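Local coordinates for GMP reductase (Trypanosoma brucei brucei, PDB 6JIG), which probably catalyses the NADPH-dependent deamination of GMP to IMP, and binds guanine nucleotides at a second site in its CBS domain pair, at residues V182-N193 / L206-R216; N290-E298 / A333-R344. The protein carries 1 engineered substitution. All coordinates share one frame; numbering follows the deposited sequence.

Contact 1 (V182-N193 / L206-R216); sequences VTHLMRKGRTAN and LVTLSDVVKLR. With 5GP (guanosine-5'-monophosphate), chain C.
A192 and L209 join the two segments through a backbone hydrogen bond, L209 N to A192 O (2.8 Å), beside the antiparallel non-hydrogen-bonded pair N193–T208, while helices 182-189 and 209-216 run at 124° to each other. Next to this bond, M186 stretches an unbranched, flexible chain across the gap: its SD reaches the tip of V212, CG2, at 3.9 Å, and CE lies against the backbone where strand 206-208 turns into helix, 3.4 Å from V207 O. Compact, beta-branched valines pack beside it, V182 CG1 passing V212 CG2 at 3.8 Å and V182 CG2 meeting V207 CG1. T183 holds its OG1 beside its own backbone N (chi1 -62°), where the hydroxyl bonds to L179 O and still packs on V212 CG1. At the exposed end the guanidinium groups of R187 and R216 stand almost perpendicular, and R187 NH1 bonds to L152 O of a second subunit. T208, the N-cap, accepts the amide of D211 on OG1 (3.3 Å), a natural task for a short hydroxyl side chain. Two residues on from T208, S210 OG donates to phosphate O1P of GMP (2.8 Å), and next to it the D211 carboxylate faces the ribose hydroxyls, the strand-to-helix nucleotide site characteristic of a CBS domain.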
loop_
_atom_site.group_PDB
_atom_site.type_symbol
_atom_site.label_atom_id
_atom_site.label_comp_id
_atom_site.label_asym_id
_atom_site.label_seq_id
_atom_site.Cartn_x
_atom_site.Cartn_y
_atom_site.Cartn_z
ATOM N N VAL A 182 -35.578 24.088 -50.568
ATOM C CA VAL A 182 -35.794 24.809 -49.319
ATOM C C VAL A 182 -34.563 25.631 -48.959
ATOM O O VAL A 182 -34.684 26.712 -48.367
ATOM C CB VAL A 182 -36.213 23.837 -48.198
ATOM C CG1 VAL A 182 -34.997 23.121 -47.588
ATOM C CG2 VAL A 182 -37.037 24.573 -47.137
ATOM N N THR A 183 -33.370 25.172 -49.354
ATOM C CA THR A 183 -32.166 25.974 -49.166
ATOM C C THR A 183 -32.271 27.284 -49.937
ATOM O O THR A 183 -31.905 28.354 -49.432
ATOM C CB THR A 183 -30.936 25.186 -49.624
ATOM O OG1 THR A 183 -30.790 24.004 -48.830
ATOM C CG2 THR A 183 -29.676 26.031 -49.507
ATOM N N HIS A 184 -32.776 27.207 -51.165
ATOM C CA HIS A 184 -32.990 28.403 -51.963
ATOM C C HIS A 184 -34.003 29.334 -51.307
ATOM O O HIS A 184 -33.798 30.553 -51.265
ATOM C CB HIS A 184 -33.446 27.994 -53.359
ATOM C CG HIS A 184 -33.975 29.127 -54.174
ATOM N ND1 HIS A 184 -33.153 30.052 -54.780
ATOM C CD2 HIS A 184 -35.243 29.483 -54.486
ATOM C CE1 HIS A 184 -33.894 30.928 -55.436
ATOM N NE2 HIS A 184 -35.166 30.608 -55.269
ATOM N N LEU A 185 -35.103 28.785 -50.785
ATOM C CA LEU A 185 -36.102 29.636 -50.142
ATOM C C LEU A 185 -35.526 30.342 -48.923
ATOM O O LEU A 185 -35.839 31.510 -48.666
ATOM C CB LEU A 185 -37.324 28.817 -49.737
ATOM C CG LEU A 185 -38.174 28.220 -50.846
ATOM C CD1 LEU A 185 -39.349 27.461 -50.235
ATOM C CD2 LEU A 185 -38.653 29.325 -51.780
ATOM N N MET A 186 -34.698 29.640 -48.150
ATOM C CA MET A 186 -34.087 30.261 -46.980
ATOM C C MET A 186 -33.058 31.306 -47.389
ATOM O O MET A 186 -32.999 32.388 -46.796
ATOM C CB MET A 186 -33.447 29.190 -46.094
ATOM C CG MET A 186 -34.479 28.344 -45.363
ATOM S SD MET A 186 -33.782 26.923 -44.486
ATOM C CE MET A 186 -35.261 26.394 -43.623
ATOM N N ARG A 187 -32.238 31.000 -48.397
ATOM C CA ARG A 187 -31.240 31.962 -48.855
ATOM C C ARG A 187 -31.909 33.211 -49.413
ATOM O O ARG A 187 -31.553 34.336 -49.046
ATOM C CB ARG A 187 -30.331 31.319 -49.902
ATOM C CG ARG A 187 -29.034 30.783 -49.332
ATOM C CD ARG A 187 -27.917 30.794 -50.364
ATOM N NE ARG A 187 -28.115 29.761 -51.374
ATOM C CZ ARG A 187 -27.456 28.608 -51.410
ATOM N NH1 ARG A 187 -26.546 28.333 -50.492
ATOM N NH2 ARG A 187 -27.704 27.730 -52.372
ATOM N N LYS A 188 -32.907 33.031 -50.280
ATOM C CA LYS A 188 -33.589 34.176 -50.879
ATOM C C LYS A 188 -34.444 34.913 -49.852
ATOM O O LYS A 188 -34.398 36.145 -49.764
ATOM C CB LYS A 188 -34.436 33.721 -52.069
ATOM N N GLY A 189 -35.234 34.178 -49.064
ATOM C CA GLY A 189 -36.086 34.795 -48.055
ATOM C C GLY A 189 -35.348 35.325 -46.836
ATOM O O GLY A 189 -35.975 35.988 -46.000
ATOM N N ARG A 190 -34.047 35.055 -46.725
ATOM C CA ARG A 190 -33.239 35.407 -45.553
ATOM C C ARG A 190 -33.959 35.035 -44.254
ATOM O O ARG A 190 -34.099 35.844 -43.334
ATOM C CB ARG A 190 -32.850 36.890 -45.580
ATOM C CG ARG A 190 -32.008 37.295 -46.802
ATOM C CD ARG A 190 -31.197 38.572 -46.565
ATOM N N THR A 191 -34.409 33.779 -44.180
ATOM C CA THR A 191 -35.187 33.283 -43.049
ATOM C C THR A 191 -34.663 31.917 -42.604
ATOM O O THR A 191 -33.965 31.224 -43.347
ATOM C CB THR A 191 -36.674 33.185 -43.405
ATOM O OG1 THR A 191 -37.417 32.719 -42.274
ATOM C CG2 THR A 191 -36.872 32.222 -44.569
ATOM N N ALA A 192 -35.020 31.529 -41.380
ATOM C CA ALA A 192 -34.503 30.306 -40.773
ATOM C C ALA A 192 -35.573 29.245 -40.566
ATOM O O ALA A 192 -35.272 28.168 -40.034
ATOM C CB ALA A 192 -33.826 30.625 -39.435
ATOM N N ASN A 193 -36.808 29.519 -40.967
ATOM C CA ASN A 193 -37.916 28.598 -40.789
ATOM C C ASN A 193 -38.825 28.704 -41.999
ATOM O O ASN A 193 -39.237 29.807 -42.373
ATOM C CB ASN A 193 -38.705 28.907 -39.517
ATOM C CG ASN A 193 -37.947 28.539 -38.261
ATOM O OD1 ASN A 193 -37.780 27.366 -37.958
ATOM N ND2 ASN A 193 -37.491 29.546 -37.518
ATOM N N LEU A 206 -42.716 21.649 -40.740
ATOM C CA LEU A 206 -41.784 22.754 -40.589
ATOM C C LEU A 206 -40.407 22.294 -41.036
ATOM O O LEU A 206 -39.989 21.174 -40.717
ATOM C CB LEU A 206 -41.741 23.246 -39.137
ATOM C CG LEU A 206 -40.641 24.261 -38.830
ATOM C CD1 LEU A 206 -40.969 25.589 -39.543
ATOM C CD2 LEU A 206 -40.486 24.447 -37.315
ATOM N N VAL A 207 -39.709 23.146 -41.788
ATOM C CA VAL A 207 -38.303 22.934 -42.114
ATOM C C VAL A 207 -37.503 24.070 -41.491
ATOM O O VAL A 207 -37.847 25.244 -41.668
ATOM C CB VAL A 207 -38.063 22.862 -43.633
ATOM C CG1 VAL A 207 -36.640 22.381 -43.915
ATOM C CG2 VAL A 207 -39.092 21.950 -44.296
ATOM N N THR A 208 -36.446 23.722 -40.757
ATOM C CA THR A 208 -35.625 24.706 -40.067
ATOM C C THR A 208 -34.228 24.766 -40.666
ATOM O O THR A 208 -33.701 23.772 -41.179
ATOM C CB THR A 208 -35.503 24.395 -38.570
ATOM O OG1 THR A 208 -34.664 23.250 -38.396
ATOM C CG2 THR A 208 -36.849 24.106 -37.979
ATOM N N LEU A 209 -33.629 25.951 -40.566
ATOM C CA LEU A 209 -32.270 26.148 -41.048
ATOM C C LEU A 209 -31.296 25.208 -40.351
ATOM O O LEU A 209 -30.364 24.694 -40.983
ATOM C CB LEU A 209 -31.861 27.605 -40.839
ATOM C CG LEU A 209 -30.411 28.008 -41.057
ATOM C CD1 LEU A 209 -30.002 27.754 -42.502
ATOM C CD2 LEU A 209 -30.225 29.467 -40.690
ATOM N N SER A 210 -31.496 24.973 -39.046
ATOM C CA SER A 210 -30.605 24.075 -38.308
ATOM C C SER A 210 -30.538 22.707 -38.967
ATOM O O SER A 210 -29.459 22.124 -39.107
ATOM C CB SER A 210 -31.075 23.926 -36.855
ATOM O OG SER A 210 -31.021 25.160 -36.168
ATOM N N ASP A 211 -31.694 22.172 -39.348
ATOM C CA ASP A 211 -31.744 20.861 -39.985
ATOM C C ASP A 211 -31.137 20.904 -41.379
ATOM O O ASP A 211 -30.446 19.969 -41.791
ATOM C CB ASP A 211 -33.188 20.376 -40.055
ATOM C CG ASP A 211 -33.729 19.950 -38.712
ATOM O OD1 ASP A 211 -32.970 19.343 -37.929
ATOM O OD2 ASP A 211 -34.920 20.200 -38.438
ATOM N N VAL A 212 -31.399 21.978 -42.123
ATOM C CA VAL A 212 -30.844 22.112 -43.468
ATOM C C VAL A 212 -29.326 22.164 -43.411
ATOM O O VAL A 212 -28.634 21.495 -44.189
ATOM C CB VAL A 212 -31.427 23.358 -44.164
ATOM C CG1 VAL A 212 -30.655 23.668 -45.436
ATOM C CG2 VAL A 212 -32.914 23.152 -44.463
ATOM N N VAL A 213 -28.781 22.955 -42.486
ATOM C CA VAL A 213 -27.328 23.041 -42.351
ATOM C C VAL A 213 -26.732 21.665 -42.072
ATOM O O VAL A 213 -25.731 21.271 -42.680
ATOM C CB VAL A 213 -26.956 24.057 -41.256
ATOM C CG1 VAL A 213 -25.515 23.862 -40.794
ATOM C CG2 VAL A 213 -27.167 25.465 -41.767
ATOM N N LYS A 214 -27.344 20.908 -41.162
ATOM C CA LYS A 214 -26.843 19.571 -40.851
ATOM C C LYS A 214 -26.856 18.671 -42.085
ATOM O O LYS A 214 -25.890 17.943 -42.344
ATOM C CB LYS A 214 -27.673 18.942 -39.731
ATOM C CG LYS A 214 -27.405 19.505 -38.344
ATOM C CD LYS A 214 -28.328 18.855 -37.319
ATOM C CE LYS A 214 -28.135 19.446 -35.921
ATOM N NZ LYS A 214 -29.422 19.397 -35.153
ATOM N N LEU A 215 -27.957 18.691 -42.845
ATOM C CA LEU A 215 -28.072 17.826 -44.017
ATOM C C LEU A 215 -27.119 18.244 -45.126
ATOM O O LEU A 215 -26.704 17.408 -45.940
ATOM C CB LEU A 215 -29.512 17.827 -44.521
ATOM C CG LEU A 215 -30.449 17.115 -43.552
ATOM C CD1 LEU A 215 -31.894 17.507 -43.790
ATOM C CD2 LEU A 215 -30.260 15.607 -43.669
ATOM N N ARG A 216 -26.754 19.522 -45.178
ATOM C CA ARG A 216 -25.785 19.974 -46.166
ATOM C C ARG A 216 -24.349 19.654 -45.774
ATOM O O ARG A 216 -23.480 19.614 -46.648
ATOM C CB ARG A 216 -25.934 21.479 -46.394
ATOM C CG ARG A 216 -27.171 21.849 -47.202
ATOM C CD ARG A 216 -27.419 23.351 -47.201
ATOM N NE ARG A 216 -26.185 24.127 -47.332
ATOM C CZ ARG A 216 -25.675 24.536 -48.491
ATOM N NH1 ARG A 216 -26.290 24.244 -49.628
ATOM N NH2 ARG A 216 -24.555 25.246 -48.513
HETATM P P 5GP C . -33.541 25.365 -33.199
HETATM O O1P 5GP C . -32.798 26.140 -34.263
HETATM O O2P 5GP C . -35.046 25.342 -33.370
HETATM O O3P 5GP C . -32.981 25.428 -31.791
HETATM O "O5'" 5GP C . -33.286 23.851 -33.583
HETATM C "C5'" 5GP C . -34.400 23.069 -33.943
HETATM C "C4'" 5GP C . -34.103 21.607 -33.844
HETATM O "O4'" 5GP C . -35.188 20.992 -33.087
HETATM C "C3'" 5GP C . -34.087 20.933 -35.212
HETATM O "O3'" 5GP C . -33.133 19.871 -35.247
HETATM C "C2'" 5GP C . -35.512 20.403 -35.329
HETATM O "O2'" 5GP C . -35.697 19.338 -36.235
HETATM C "C1'" 5GP C . -35.814 20.008 -33.883
HETATM N N9 5GP C . -37.248 19.990 -33.607
HETATM C C8 5GP C . -37.952 18.876 -33.349
HETATM N N7 5GP C . -39.251 19.192 -33.205
HETATM C C5 5GP C . -39.373 20.527 -33.409
HETATM C C6 5GP C . -40.461 21.388 -33.391
HETATM O O6 5GP C . -41.603 20.944 -33.153
HETATM N N1 5GP C . -40.273 22.691 -33.630
HETATM C C2 5GP C . -39.049 23.182 -33.880
HETATM N N2 5GP C . -38.922 24.514 -34.118
HETATM N N3 5GP C . -37.953 22.364 -33.899
HETATM C C4 5GP C . -38.102 21.032 -33.667
#

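Contact 2 (N290-E298 / A333-R344); sequences NIASAEAAE and AVLACTRVARRR
The carboxylate of E298 meets the guanidinium of R344 at its edge, near the guanidinium plane, on the outside of the TIM barrel; the two flat groups are tilted 41° apart, and OE2 and NH1 form a salt bridge of 2.9 Å. Within 333-344, R339 CG lies over one face of the neighbouring R343 guanidinium, offset toward its rim. R344 reaches the carboxylate by bending at chi2 and chi3. The same NH1 also pairs with D302 of helix 294-302. Two acidic groups therefore share one arginine, whose positive charge probably offsets their mutual repulsion. This charged end closes the packing of two neighbouring barrel helices, 294-298 and 333-344, whose axes approach to 8.1 Å at an angle of 35°. Such closeness rests on small residues. A294 CB presses on V340 CG2 at 3.5 Å, a tight carbon pair, and A297 CB sits over the backbone of C337 and against V340 CG1. V340 sits between the two alanines, CG2 toward A294 and CG1 toward A297, and its CG1 also touches E298 OE1. Where strand 285-291 gives way to the helix, A292 and A333 touch through their CB atoms at 3.9 Å; A292 also packs on V312 and V328, and its buried carbonyl oxygen has no polar partner. S293 caps the helix, OG accepting from A296 N. C337, slim and polarisable, packs against this turn: with chi1 -70°, C337 SG lies beside its own backbone N, 4.0 Å from I291 CD1 and 3.4 Å from S293 N.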
loop_
_atom_site.group_PDB
_atom_site.type_symbol
_atom_site.label_atom_id
_atom_site.label_comp_id
_atom_site.label_asym_id
_atom_site.label_seq_id
_atom_site.Cartn_x
_atom_site.Cartn_y
_atom_site.Cartn_z
ATOM N N ASN A 290 -27.520 -13.454 -27.198
ATOM C CA ASN A 290 -26.094 -13.503 -27.529
ATOM C C ASN A 290 -25.610 -14.935 -27.719
ATOM O O ASN A 290 -26.051 -15.853 -27.018
ATOM C CB ASN A 290 -25.272 -12.830 -26.424
ATOM C CG ASN A 290 -25.091 -11.349 -26.662
ATOM O OD1 ASN A 290 -25.936 -10.707 -27.284
ATOM N ND2 ASN A 290 -23.968 -10.802 -26.199
ATOM N N ILE A 291 -24.680 -15.121 -28.656
ATOM C CA ILE A 291 -24.267 -16.448 -29.077
ATOM C C ILE A 291 -22.750 -16.472 -29.136
ATOM O O ILE A 291 -22.086 -15.437 -29.131
ATOM C CB ILE A 291 -24.850 -16.848 -30.446
ATOM C CG1 ILE A 291 -24.358 -15.890 -31.518
ATOM C CG2 ILE A 291 -26.390 -16.911 -30.399
ATOM C CD1 ILE A 291 -24.522 -16.436 -32.936
ATOM N N ALA A 292 -22.211 -17.678 -29.221
ATOM C CA ALA A 292 -20.750 -17.770 -29.263
ATOM C C ALA A 292 -20.261 -19.014 -29.991
ATOM O O ALA A 292 -19.108 -19.397 -29.776
ATOM C CB ALA A 292 -20.172 -17.735 -27.839
ATOM N N SER A 293 -21.073 -19.653 -30.833
ATOM C CA SER A 293 -20.669 -20.863 -31.539
ATOM C C SER A 293 -21.204 -20.838 -32.962
ATOM O O SER A 293 -22.202 -20.174 -33.262
ATOM C CB SER A 293 -21.168 -22.137 -30.837
ATOM O OG SER A 293 -22.576 -22.281 -30.992
ATOM N N ALA A 294 -20.532 -21.597 -33.835
ATOM C CA ALA A 294 -20.992 -21.719 -35.212
ATOM C C ALA A 294 -22.390 -22.319 -35.275
ATOM O O ALA A 294 -23.233 -21.877 -36.069
ATOM C CB ALA A 294 -19.999 -22.558 -36.015
ATOM N N GLU A 295 -22.664 -23.327 -34.439
ATOM C CA GLU A 295 -23.988 -23.934 -34.432
ATOM C C GLU A 295 -25.053 -22.918 -34.028
ATOM O O GLU A 295 -26.149 -22.895 -34.602
ATOM C CB GLU A 295 -23.992 -25.151 -33.498
ATOM N N ALA A 296 -24.737 -22.053 -33.060
ATOM C CA ALA A 296 -25.689 -21.035 -32.625
ATOM C C ALA A 296 -25.951 -20.019 -33.732
ATOM O O ALA A 296 -27.094 -19.580 -33.924
ATOM C CB ALA A 296 -25.168 -20.337 -31.368
ATOM N N ALA A 297 -24.905 -19.620 -34.456
ATOM C CA ALA A 297 -25.108 -18.703 -35.576
ATOM C C ALA A 297 -26.026 -19.327 -36.617
ATOM O O ALA A 297 -26.963 -18.683 -37.110
ATOM C CB ALA A 297 -23.759 -18.322 -36.193
ATOM N N GLU A 298 -25.771 -20.587 -36.961
ATOM C CA GLU A 298 -26.607 -21.280 -37.932
ATOM C C GLU A 298 -28.066 -21.279 -37.498
ATOM O O GLU A 298 -28.963 -21.002 -38.304
ATOM C CB GLU A 298 -26.102 -22.714 -38.119
ATOM C CG GLU A 298 -26.908 -23.543 -39.121
ATOM C CD GLU A 298 -26.640 -23.141 -40.563
ATOM O OE1 GLU A 298 -25.499 -22.710 -40.850
ATOM O OE2 GLU A 298 -27.563 -23.257 -41.409
ATOM N N ALA A 333 -14.850 -16.751 -30.437
ATOM C CA ALA A 333 -16.295 -16.738 -30.673
ATOM C C ALA A 333 -16.625 -15.951 -31.935
ATOM O O ALA A 333 -17.445 -16.382 -32.758
ATOM C CB ALA A 333 -17.026 -16.138 -29.472
ATOM N N VAL A 334 -15.976 -14.800 -32.106
ATOM C CA VAL A 334 -16.165 -13.987 -33.308
ATOM C C VAL A 334 -15.707 -14.753 -34.547
ATOM O O VAL A 334 -16.396 -14.784 -35.573
ATOM C CB VAL A 334 -15.428 -12.647 -33.150
ATOM C CG1 VAL A 334 -15.446 -11.830 -34.475
ATOM C CG2 VAL A 334 -16.048 -11.844 -32.002
ATOM N N LEU A 335 -14.524 -15.369 -34.480
ATOM C CA LEU A 335 -14.031 -16.132 -35.623
ATOM C C LEU A 335 -15.012 -17.218 -36.028
ATOM O O LEU A 335 -15.316 -17.381 -37.215
ATOM C CB LEU A 335 -12.676 -16.756 -35.298
ATOM C CG LEU A 335 -11.438 -15.854 -35.275
ATOM C CD1 LEU A 335 -10.270 -16.629 -34.673
ATOM C CD2 LEU A 335 -11.066 -15.357 -36.667
ATOM N N ALA A 336 -15.513 -17.979 -35.055
ATOM C CA ALA A 336 -16.363 -19.111 -35.395
ATOM C C ALA A 336 -17.715 -18.634 -35.898
ATOM O O ALA A 336 -18.262 -19.191 -36.855
ATOM C CB ALA A 336 -16.540 -20.036 -34.184
ATOM N N CYS A 337 -18.271 -17.606 -35.265
ATOM C CA CYS A 337 -19.608 -17.183 -35.654
ATOM C C CYS A 337 -19.597 -16.484 -37.005
ATOM O O CYS A 337 -20.523 -16.671 -37.810
ATOM C CB CYS A 337 -20.210 -16.270 -34.587
ATOM S SG CYS A 337 -20.627 -17.119 -33.041
ATOM N N THR A 338 -18.561 -15.687 -37.281
ATOM C CA THR A 338 -18.572 -14.933 -38.528
ATOM C C THR A 338 -18.257 -15.819 -39.719
ATOM O O THR A 338 -18.671 -15.498 -40.835
ATOM C CB THR A 338 -17.605 -13.739 -38.494
ATOM O OG1 THR A 338 -16.248 -14.181 -38.310
ATOM C CG2 THR A 338 -18.011 -12.749 -37.398
ATOM N N ARG A 339 -17.523 -16.921 -39.514
ATOM C CA ARG A 339 -17.319 -17.872 -40.607
ATOM C C ARG A 339 -18.654 -18.379 -41.142
ATOM O O ARG A 339 -18.860 -18.453 -42.359
ATOM C CB ARG A 339 -16.455 -19.053 -40.146
ATOM C CG ARG A 339 -15.860 -19.847 -41.308
ATOM C CD ARG A 339 -15.265 -21.181 -40.853
ATOM N N VAL A 340 -19.572 -18.736 -40.243
ATOM C CA VAL A 340 -20.894 -19.191 -40.660
ATOM C C VAL A 340 -21.690 -18.033 -41.247
ATOM O O VAL A 340 -22.303 -18.148 -42.317
ATOM C CB VAL A 340 -21.637 -19.829 -39.470
ATOM C CG1 VAL A 340 -23.096 -20.070 -39.818
ATOM C CG2 VAL A 340 -20.946 -21.128 -39.041
ATOM N N ALA A 341 -21.699 -16.899 -40.542
ATOM C CA ALA A 341 -22.567 -15.791 -40.922
ATOM C C ALA A 341 -22.148 -15.173 -42.251
ATOM O O ALA A 341 -23.008 -14.770 -43.044
ATOM C CB ALA A 341 -22.588 -14.734 -39.820
ATOM N N ARG A 342 -20.840 -15.089 -42.517
ATOM C CA ARG A 342 -20.392 -14.475 -43.770
ATOM C C ARG A 342 -20.910 -15.245 -44.978
ATOM O O ARG A 342 -21.216 -14.649 -46.013
ATOM C CB ARG A 342 -18.860 -14.384 -43.808
ATOM N N ARG A 343 -21.035 -16.567 -44.862
ATOM C CA ARG A 343 -21.526 -17.351 -45.986
ATOM C C ARG A 343 -23.016 -17.147 -46.205
ATOM O O ARG A 343 -23.504 -17.356 -47.319
ATOM C CB ARG A 343 -21.188 -18.830 -45.767
ATOM C CG ARG A 343 -19.668 -19.059 -45.720
ATOM C CD ARG A 343 -19.226 -20.457 -45.279
ATOM N NE ARG A 343 -17.758 -20.532 -45.268
ATOM C CZ ARG A 343 -17.039 -21.464 -44.642
ATOM N NH1 ARG A 343 -17.640 -22.429 -43.953
ATOM N NH2 ARG A 343 -15.712 -21.425 -44.697
ATOM N N ARG A 344 -23.740 -16.695 -45.185
ATOM C CA ARG A 344 -25.167 -16.442 -45.293
ATOM C C ARG A 344 -25.506 -14.961 -45.452
ATOM O O ARG A 344 -26.692 -14.625 -45.569
ATOM C CB ARG A 344 -25.894 -17.016 -44.067
ATOM C CG ARG A 344 -25.645 -18.509 -43.826
ATOM C CD ARG A 344 -26.438 -19.368 -44.817
ATOM N NE ARG A 344 -27.885 -19.226 -44.659
ATOM C CZ ARG A 344 -28.619 -19.930 -43.804
ATOM N NH1 ARG A 344 -28.044 -20.827 -43.010
ATOM N NH2 ARG A 344 -29.930 -19.733 -43.732
#

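Followed from the N terminus, the chain reaches contact 1 first: helix 179-189 runs into strand 193-197, a hairpin returns along 203-208, and helix 209-216 folds back on the first helix, closing a short loop of 12 residues. The chain then enters most of the catalytic barrel. Contact 2 opens at the end of strand 285-291 and closes a longer loop, 34 residues, that carries strand 307-310 and the potassium-binding residues G313, G315 and A318 (engineered) before helix 330-344 packs beside helix 294-302. The two loops follow in series, neither nesting nor crossing. Contact 1 knits the CBS module, contact 2 two successive barrel helices; their centres lie about 47 Å apart.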